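Local structure of actinorhodin polyketide putative beta-ketoacyl synthase 2 (Streptomyces coelicolor A3, 1TQY) at residues P52-G57 with T215-D220; F46-Y51 with W202-Q207; V299-A304 with T387-A392. The protein probably works as the chain length factor of the actinorhodin polyketide synthase, a ketosynthase-like protein of the beta-ketoacyl synthase family in antibiotic biosynthesis. One frame throughout, in Å; residues are numbered along the deposited sequence.

Interaction 1 (P52-G57 with T215-D220); sequences PATLAG and TATDPD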
loop_
_atom_site.group_PDB
_atom_site.type_symbol
_atom_site.label_atom_id
_atom_site.label_comp_id
_atom_site.label_asym_id
_atom_site.label_seq_id
_atom_site.Cartn_x
_atom_site.Cartn_y
_atom_site.Cartn_z
ATOM N N PRO B 52 13.293 18.291 -20.283
ATOM C CA PRO B 52 13.538 19.487 -19.464
ATOM C C PRO B 52 14.424 19.234 -18.246
ATOM O O PRO B 52 15.352 19.988 -17.978
ATOM C CB PRO B 52 12.137 19.917 -19.037
ATOM C CG PRO B 52 11.261 19.385 -20.112
ATOM C CD PRO B 52 11.850 18.038 -20.421
ATOM N N ALA B 53 14.117 18.182 -17.495
ATOM C CA ALA B 53 14.896 17.837 -16.314
ATOM C C ALA B 53 15.951 16.831 -16.750
ATOM O O ALA B 53 15.663 15.948 -17.556
ATOM C CB ALA B 53 13.991 17.228 -15.252
ATOM N N THR B 54 17.162 16.954 -16.212
ATOM C CA THR B 54 18.250 16.064 -16.598
ATOM C C THR B 54 19.088 15.531 -15.451
ATOM O O THR B 54 19.972 14.699 -15.659
ATOM C CB THR B 54 19.218 16.782 -17.545
ATOM O OG1 THR B 54 19.801 17.893 -16.851
ATOM C CG2 THR B 54 18.491 17.287 -18.772
ATOM N N LEU B 55 18.823 16.008 -14.245
ATOM C CA LEU B 55 19.603 15.581 -13.090
ATOM C C LEU B 55 18.854 14.608 -12.191
ATOM O O LEU B 55 17.646 14.735 -12.008
ATOM C CB LEU B 55 20.025 16.804 -12.275
ATOM C CG LEU B 55 21.006 17.796 -12.904
ATOM C CD1 LEU B 55 21.338 18.866 -11.869
ATOM C CD2 LEU B 55 22.282 17.083 -13.340
ATOM N N ALA B 56 19.582 13.646 -11.634
ATOM C CA ALA B 56 18.999 12.655 -10.746
ATOM C C ALA B 56 20.046 11.998 -9.862
ATOM O O ALA B 56 21.243 12.045 -10.155
ATOM C CB ALA B 56 18.268 11.591 -11.547
ATOM N N GLY B 57 19.584 11.405 -8.765
ATOM C CA GLY B 57 20.479 10.711 -7.859
ATOM C C GLY B 57 20.548 9.248 -8.269
ATOM O O GLY B 57 19.707 8.444 -7.866
ATOM N N THR B 215 15.047 21.803 -13.061
ATOM C CA THR B 215 15.560 21.727 -14.417
ATOM C C THR B 215 16.990 22.267 -14.447
ATOM O O THR B 215 17.510 22.599 -15.506
ATOM C CB THR B 215 14.696 22.534 -15.417
ATOM O OG1 THR B 215 14.649 23.909 -15.018
ATOM C CG2 THR B 215 13.279 21.967 -15.488
ATOM N N ALA B 216 17.632 22.344 -13.287
ATOM C CA ALA B 216 19.008 22.846 -13.224
ATOM C C ALA B 216 19.977 21.899 -13.943
ATOM O O ALA B 216 19.631 20.756 -14.214
ATOM C CB ALA B 216 19.436 23.007 -11.764
ATOM N N THR B 217 21.185 22.372 -14.241
ATOM C CA THR B 217 22.180 21.523 -14.893
ATOM C C THR B 217 23.420 21.414 -14.011
ATOM O O THR B 217 24.306 20.609 -14.275
ATOM C CB THR B 217 22.590 22.062 -16.291
ATOM O OG1 THR B 217 23.078 23.405 -16.171
ATOM C CG2 THR B 217 21.397 22.026 -17.253
ATOM N N ASP B 218 23.477 22.238 -12.970
ATOM C CA ASP B 218 24.595 22.232 -12.022
ATOM C C ASP B 218 24.191 21.349 -10.848
ATOM O O ASP B 218 23.397 21.752 -10.003
ATOM C CB ASP B 218 24.874 23.661 -11.531
ATOM C CG ASP B 218 26.067 23.741 -10.588
ATOM O OD1 ASP B 218 26.760 22.717 -10.386
ATOM O OD2 ASP B 218 26.317 24.840 -10.047
ATOM N N PRO B 219 24.745 20.133 -10.777
ATOM C CA PRO B 219 24.456 19.163 -9.716
ATOM C C PRO B 219 24.633 19.693 -8.297
ATOM O O PRO B 219 23.929 19.265 -7.389
ATOM C CB PRO B 219 25.422 18.019 -10.015
ATOM C CG PRO B 219 25.572 18.085 -11.487
ATOM C CD PRO B 219 25.717 19.577 -11.732
ATOM N N ASP B 220 25.575 20.615 -8.105
ATOM C CA ASP B 220 25.811 21.167 -6.777
ATOM C C ASP B 220 24.760 22.189 -6.394
ATOM O O ASP B 220 24.649 22.552 -5.224
ATOM C CB ASP B 220 27.171 21.856 -6.683
ATOM C CG ASP B 220 28.315 20.949 -7.041
ATOM O OD1 ASP B 220 28.378 19.812 -6.521
ATOM O OD2 ASP B 220 29.173 21.383 -7.841
HETATM O O HOH W 1 18.155 20.177 -16.954
HETATM O O HOH W 2 17.548 18.988 -14.125
#
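The backbones of 52-57 and 215-220 run in the same direction, close where Ala53 CA lies 4.4 Å from Thr215 CA and splayed where Leu55 CA stands 6.7 Å from Thr217 CA, and no direct hydrogen bond links them. Two waters serve as the polar link instead. One binds Pro52 O and Thr215 O and also lies 2.8 Å from Thr54 OG1, so it ties both backbones to a hydroxyl. The other accepts from Thr54 N and is hydrogen-bonded to Ala216 O at 2.7 Å. At the close end Thr215 lies alongside the Pro52 carbonyl, with Thr215 CB 3.7 Å from Pro52 O and the methyl CG2 beside it. At the far end Leu55 carries the apolar contact. Its CG lies anti to its own carbonyl carbon (chi1 -66°) and CD1 continues the extended chain (chi2 -176°). CD1 rests 3.5 Å from Ala216 O and against the backbone from Thr217 to Pro219, while CD2 meets Pro219 CG at 3.9 Å, the two side chains crossing at about a right angle. Ala222 adds to the apolar surroundings of Leu55, and Asp220 OD1 beyond is hydrogen-bonded to His38. This is a water-mediated join between a loop running into the short strand 55-57 and the long connection that follows helix 201-208, within the N-terminal ketosynthase-like domain. Strand 55-57 leads straight to Gln58, which with Pro21 belongs to the sodium site, about 10 Å from the Pro219 side chain.

Interaction 2 (F46-Y51 with W202-Q207); sequences FDVSRY and WGWVSQ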
loop_
_atom_site.group_PDB
_atom_site.type_symbol
_atom_site.label_atom_id
_atom_site.label_comp_id
_atom_site.label_asym_id
_atom_site.label_seq_id
_atom_site.Cartn_x
_atom_site.Cartn_y
_atom_site.Cartn_z
ATOM N N PHE B 46 19.373 6.750 -19.963
ATOM C CA PHE B 46 18.852 6.966 -21.310
ATOM C C PHE B 46 19.260 8.386 -21.696
ATOM O O PHE B 46 19.966 9.036 -20.934
ATOM C CB PHE B 46 17.329 6.805 -21.313
ATOM C CG PHE B 46 16.632 7.698 -20.332
ATOM C CD1 PHE B 46 16.350 9.020 -20.663
ATOM C CD2 PHE B 46 16.300 7.234 -19.063
ATOM C CE1 PHE B 46 15.748 9.875 -19.746
ATOM C CE2 PHE B 46 15.698 8.075 -18.131
ATOM C CZ PHE B 46 15.421 9.406 -18.476
ATOM N N ASP B 47 18.831 8.865 -22.859
ATOM C CA ASP B 47 19.197 10.211 -23.326
ATOM C C ASP B 47 18.298 11.315 -22.756
ATOM O O ASP B 47 17.278 11.645 -23.354
ATOM C CB ASP B 47 19.128 10.250 -24.863
ATOM C CG ASP B 47 19.829 11.465 -25.461
ATOM O OD1 ASP B 47 20.082 12.443 -24.724
ATOM O OD2 ASP B 47 20.116 11.442 -26.676
ATOM N N VAL B 48 18.681 11.898 -21.620
ATOM C CA VAL B 48 17.883 12.960 -20.994
ATOM C C VAL B 48 17.990 14.335 -21.629
ATOM O O VAL B 48 17.221 15.235 -21.287
ATOM C CB VAL B 48 18.238 13.185 -19.504
ATOM C CG1 VAL B 48 17.469 12.243 -18.636
ATOM C CG2 VAL B 48 19.736 13.054 -19.295
ATOM N N SER B 49 18.945 14.516 -22.532
ATOM C CA SER B 49 19.131 15.808 -23.181
ATOM C C SER B 49 17.880 16.232 -23.923
ATOM O O SER B 49 17.738 17.391 -24.297
ATOM C CB SER B 49 20.281 15.741 -24.182
ATOM O OG SER B 49 19.919 14.949 -25.304
ATOM N N ARG B 50 16.975 15.297 -24.160
ATOM C CA ARG B 50 15.770 15.654 -24.881
ATOM C C ARG B 50 14.603 15.994 -23.963
ATOM O O ARG B 50 13.493 16.239 -24.422
ATOM C CB ARG B 50 15.395 14.535 -25.845
ATOM C CG ARG B 50 15.276 13.171 -25.203
ATOM C CD ARG B 50 15.424 12.092 -26.239
ATOM N NE ARG B 50 14.410 12.197 -27.296
ATOM C CZ ARG B 50 14.218 11.270 -28.230
ATOM N NH1 ARG B 50 13.305 11.443 -29.160
ATOM N NH2 ARG B 50 14.944 10.164 -28.233
ATOM N N TYR B 51 14.860 16.010 -22.661
ATOM C CA TYR B 51 13.833 16.344 -21.675
ATOM C C TYR B 51 14.263 17.561 -20.856
ATOM O O TYR B 51 15.455 17.841 -20.726
ATOM C CB TYR B 51 13.608 15.158 -20.739
ATOM C CG TYR B 51 13.174 13.910 -21.452
ATOM C CD1 TYR B 51 11.912 13.815 -22.029
ATOM C CD2 TYR B 51 14.035 12.821 -21.563
ATOM C CE1 TYR B 51 11.523 12.660 -22.699
ATOM C CE2 TYR B 51 13.654 11.668 -22.231
ATOM C CZ TYR B 51 12.400 11.592 -22.795
ATOM O OH TYR B 51 12.023 10.445 -23.440
ATOM N N TRP B 202 9.806 6.764 -19.354
ATOM C CA TRP B 202 8.427 7.012 -18.924
ATOM C C TRP B 202 8.377 7.458 -17.467
ATOM O O TRP B 202 7.726 8.459 -17.135
ATOM C CB TRP B 202 7.570 5.756 -19.130
ATOM C CG TRP B 202 6.066 5.989 -19.030
ATOM C CD1 TRP B 202 5.408 7.195 -18.991
ATOM C CD2 TRP B 202 5.052 4.976 -18.967
ATOM N NE1 TRP B 202 4.049 6.989 -18.905
ATOM C CE2 TRP B 202 3.802 5.639 -18.885
ATOM C CE3 TRP B 202 5.077 3.571 -18.969
ATOM C CZ2 TRP B 202 2.584 4.944 -18.807
ATOM C CZ3 TRP B 202 3.854 2.877 -18.890
ATOM C CH2 TRP B 202 2.632 3.573 -18.810
ATOM N N GLY B 203 9.077 6.726 -16.601
ATOM C CA GLY B 203 9.111 7.096 -15.195
ATOM C C GLY B 203 9.650 8.514 -15.032
ATOM O O GLY B 203 9.199 9.272 -14.177
ATOM N N TRP B 204 10.607 8.879 -15.879
ATOM C CA TRP B 204 11.225 10.202 -15.830
ATOM C C TRP B 204 10.241 11.317 -16.200
ATOM O O TRP B 204 10.084 12.315 -15.478
ATOM C CB TRP B 204 12.415 10.248 -16.791
ATOM C CG TRP B 204 13.252 11.482 -16.628
ATOM C CD1 TRP B 204 13.418 12.491 -17.534
ATOM C CD2 TRP B 204 13.989 11.859 -15.460
ATOM N NE1 TRP B 204 14.214 13.480 -16.997
ATOM C CE2 TRP B 204 14.579 13.117 -15.725
ATOM C CE3 TRP B 204 14.209 11.256 -14.212
ATOM C CZ2 TRP B 204 15.372 13.787 -14.791
ATOM C CZ3 TRP B 204 15.003 11.925 -13.281
ATOM C CH2 TRP B 204 15.572 13.180 -13.582
ATOM N N VAL B 205 9.585 11.128 -17.335
ATOM C CA VAL B 205 8.615 12.064 -17.862
ATOM C C VAL B 205 7.445 12.175 -16.876
ATOM O O VAL B 205 6.884 13.253 -16.682
ATOM C CB VAL B 205 8.208 11.561 -19.308
ATOM C CG1 VAL B 205 6.724 11.330 -19.446
ATOM C CG2 VAL B 205 8.738 12.514 -20.347
ATOM N N SER B 206 7.111 11.057 -16.231
ATOM C CA SER B 206 6.027 11.014 -15.252
ATOM C C SER B 206 6.381 11.911 -14.058
ATOM O O SER B 206 5.553 12.692 -13.582
ATOM C CB SER B 206 5.797 9.563 -14.789
ATOM O OG SER B 206 5.213 8.783 -15.837
ATOM N N GLN B 207 7.626 11.814 -13.592
ATOM C CA GLN B 207 8.083 12.624 -12.472
ATOM C C GLN B 207 8.084 14.090 -12.874
ATOM O O GLN B 207 7.703 14.964 -12.088
ATOM C CB GLN B 207 9.483 12.165 -12.026
ATOM C CG GLN B 207 9.479 10.742 -11.468
ATOM C CD GLN B 207 10.851 10.228 -11.060
ATOM O OE1 GLN B 207 11.422 10.641 -10.051
ATOM N NE2 GLN B 207 11.390 9.318 -11.860
#
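Phe46 points its CZ corner at the indole of Trp204, with Phe46 CZ 3.5 Å from Trp204 CG and also touching Trp204 CB. The pair is an offset edge-to-face contact in which the phenyl edge addresses the pyrrole part of the indole: the centroids of the Phe46 ring and the Trp204 five-membered ring are 5.3 Å apart and the planes meet at 61°. Asp47 shapes the loop itself. Its OD1 accepts from Ser49 N, closing an Asx turn, and from Ser49 OG at 2.6 Å, both donors coming from the same face of the carboxylate. Val48 then lays a methyl over one face of the indole, a CH-pi contact in which Val48 CG1 is 3.8 Å from Trp204 NE1, nearer the rim than the middle of the ring system. A backbone bond from Tyr51 N to Val48 O, 2.8 Å long, brings the chain round so that Tyr51 faces the helix as well. Here the roles reverse, the edge of Trp204 being directed to the face of Tyr51 with planes at 64°. Tyr51 CE1 also meets Val205 CG2 at 3.6 Å. Trp204 enters this aromatic cluster because its CG is anti to the backbone N (chi1 -170°), and its NE1 is satisfied by Ala53 O just beyond the loop. The tyrosine hydroxyl is hydrogen-bonded to the backbone of the other protein chain. The loop 46-51, between strands 40-42 and 55-57 of a small antiparallel sheet, thus packs on helix 201-208, with Pro201 at the start of that helix touching both Phe46 and Tyr51.

Interaction 3 (V299-A304 with T387-A392); sequences VDVVFA and TAPRTA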
loop_
_atom_site.group_PDB
_atom_site.type_symbol
_atom_site.label_atom_id
_atom_site.label_comp_id
_atom_site.label_asym_id
_atom_site.label_seq_id
_atom_site.Cartn_x
_atom_site.Cartn_y
_atom_site.Cartn_z
ATOM N N VAL B 299 13.194 17.957 21.898
ATOM C CA VAL B 299 13.784 17.699 20.580
ATOM C C VAL B 299 15.083 18.463 20.351
ATOM O O VAL B 299 15.138 19.677 20.521
ATOM C CB VAL B 299 12.806 18.042 19.440
ATOM C CG1 VAL B 299 13.408 17.614 18.085
ATOM C CG2 VAL B 299 11.502 17.345 19.667
ATOM N N ASP B 300 16.113 17.740 19.932
ATOM C CA ASP B 300 17.421 18.319 19.700
ATOM C C ASP B 300 17.712 18.589 18.237
ATOM O O ASP B 300 18.595 19.376 17.916
ATOM C CB ASP B 300 18.488 17.388 20.273
ATOM C CG ASP B 300 18.340 17.197 21.762
ATOM O OD1 ASP B 300 18.536 16.053 22.242
ATOM O OD2 ASP B 300 18.033 18.197 22.455
ATOM N N VAL B 301 16.976 17.938 17.345
ATOM C CA VAL B 301 17.209 18.137 15.922
ATOM C C VAL B 301 16.036 17.669 15.076
ATOM O O VAL B 301 15.427 16.630 15.349
ATOM C CB VAL B 301 18.483 17.399 15.462
ATOM C CG1 VAL B 301 18.356 15.916 15.742
ATOM C CG2 VAL B 301 18.725 17.643 13.981
ATOM N N VAL B 302 15.733 18.446 14.046
ATOM C CA VAL B 302 14.636 18.138 13.150
ATOM C C VAL B 302 15.117 17.849 11.733
ATOM O O VAL B 302 15.724 18.709 11.079
ATOM C CB VAL B 302 13.640 19.305 13.095
ATOM C CG1 VAL B 302 12.533 19.000 12.112
ATOM C CG2 VAL B 302 13.084 19.570 14.483
ATOM N N PHE B 303 14.884 16.622 11.279
ATOM C CA PHE B 303 15.234 16.234 9.921
ATOM C C PHE B 303 14.007 16.560 9.095
ATOM O O PHE B 303 13.066 15.776 9.024
ATOM C CB PHE B 303 15.549 14.743 9.844
ATOM C CG PHE B 303 16.937 14.415 10.266
ATOM C CD1 PHE B 303 17.314 14.541 11.594
ATOM C CD2 PHE B 303 17.886 14.026 9.326
ATOM C CE1 PHE B 303 18.625 14.292 11.985
ATOM C CE2 PHE B 303 19.202 13.776 9.705
ATOM C CZ PHE B 303 19.575 13.909 11.036
ATOM N N ALA B 304 14.029 17.740 8.488
ATOM C CA ALA B 304 12.923 18.254 7.685
ATOM C C ALA B 304 12.676 17.513 6.379
ATOM O O ALA B 304 13.591 16.924 5.802
ATOM C CB ALA B 304 13.169 19.735 7.398
ATOM N N THR B 387 26.559 18.625 18.446
ATOM C CA THR B 387 25.719 19.010 19.581
ATOM C C THR B 387 25.322 17.792 20.413
ATOM O O THR B 387 24.651 17.924 21.440
ATOM C CB THR B 387 24.408 19.660 19.113
ATOM O OG1 THR B 387 23.559 18.656 18.542
ATOM C CG2 THR B 387 24.680 20.720 18.067
ATOM N N ALA B 388 25.722 16.607 19.957
ATOM C CA ALA B 388 25.388 15.355 20.640
ATOM C C ALA B 388 23.891 15.256 20.927
ATOM O O ALA B 388 23.482 15.161 22.085
ATOM C CB ALA B 388 26.183 15.229 21.941
ATOM N N PRO B 389 23.052 15.279 19.871
ATOM C CA PRO B 389 21.594 15.189 20.032
ATOM C C PRO B 389 21.180 13.831 20.597
ATOM O O PRO B 389 21.848 12.824 20.363
ATOM C CB PRO B 389 21.077 15.409 18.614
ATOM C CG PRO B 389 22.166 14.809 17.776
ATOM C CD PRO B 389 23.417 15.336 18.444
ATOM N N ARG B 390 20.084 13.805 21.344
ATOM C CA ARG B 390 19.612 12.562 21.939
ATOM C C ARG B 390 18.217 12.210 21.426
ATOM O O ARG B 390 17.781 11.060 21.497
ATOM C CB ARG B 390 19.583 12.694 23.461
ATOM C CG ARG B 390 19.799 11.385 24.195
ATOM C CD ARG B 390 19.125 11.380 25.566
ATOM N NE ARG B 390 17.670 11.261 25.448
ATOM C CZ ARG B 390 16.838 11.181 26.483
ATOM N NH1 ARG B 390 17.324 11.212 27.719
ATOM N NH2 ARG B 390 15.530 11.058 26.280
ATOM N N THR B 391 17.515 13.213 20.917
ATOM C CA THR B 391 16.170 13.010 20.391
ATOM C C THR B 391 16.057 13.736 19.063
ATOM O O THR B 391 16.402 14.910 18.955
ATOM C CB THR B 391 15.104 13.556 21.354
ATOM O OG1 THR B 391 15.192 12.856 22.600
ATOM C CG2 THR B 391 13.711 13.370 20.772
ATOM N N ALA B 392 15.571 13.033 18.052
ATOM C CA ALA B 392 15.433 13.623 16.740
ATOM C C ALA B 392 14.019 13.453 16.224
ATOM O O ALA B 392 13.362 12.454 16.523
ATOM C CB ALA B 392 16.414 12.968 15.773
#
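Asp300 reaches across to the start of strand 391-398 and gathers two successive backbone N-H groups on a single oxygen. Arg390 N donates to Asp300 OD1 at 2.9 Å in a nearly straight bond (165°), and Thr391 N donates to the same atom at 3.3 Å, more bent at 144°. Both come in on the anti side of the carboxylate, the Arg390 bond closer to its plane. The side chain is directed there with CG anti to its own carbonyl carbon (chi1 -61°). In return, Asp300 N donates to Thr391 O at 3.0 Å, so this residue grips Thr391 through both backbone and side chain. Thr391 O receives a weak second bond from Val301 N, at 3.5 Å. In the C-terminal half of the ketosynthase-like fold, strand 301-303 lies parallel to strand 391-398 and, on its other side, to strand 330-332. The regular pairing develops past this point, where Val301 bonds to Leu393, and Phe303 to both Leu393 and Leu395, through the backbone. Within the contact Val301 O takes a CA-H...O approach from Ala392 CA at 3.3 Å. Apolar atoms close up beside these polar groups: Val301 CG1 meets Ala392 CB at 3.5 Å, and Asp300 CB sits 3.7 Å from Pro389 CB. Pro389 in turn packs on Leu357 of helix 345-359. The Arg390 side chain leads away toward Arg409 and Arg410 of strand 402-410. Its charge is not in contact with the carboxylate, though it may still favour the ionised form of Asp300.

Interactions 1 and 2 are neighbours, their centres 12 Å apart, and share a continuous run of chain from 46 to 57: the loop that packs on helix 201-208 in interaction 2 passes directly into interaction 1. They also touch, Trp204 lying against Leu55 and Ala56. Interaction 2 is buried and built from aromatic rings, whereas interaction 1, partly open to solvent, is bridged by waters where the backbones are close and filled by a leucine where they part. Interaction 3 lies in the other half of the fold, across the chain's centre from interaction 2; its nearest atoms are about 17 Å from either. It is buried too, but a carboxylate taking backbone N-H groups, with a backbone bond in return, holds it where two parallel strands begin.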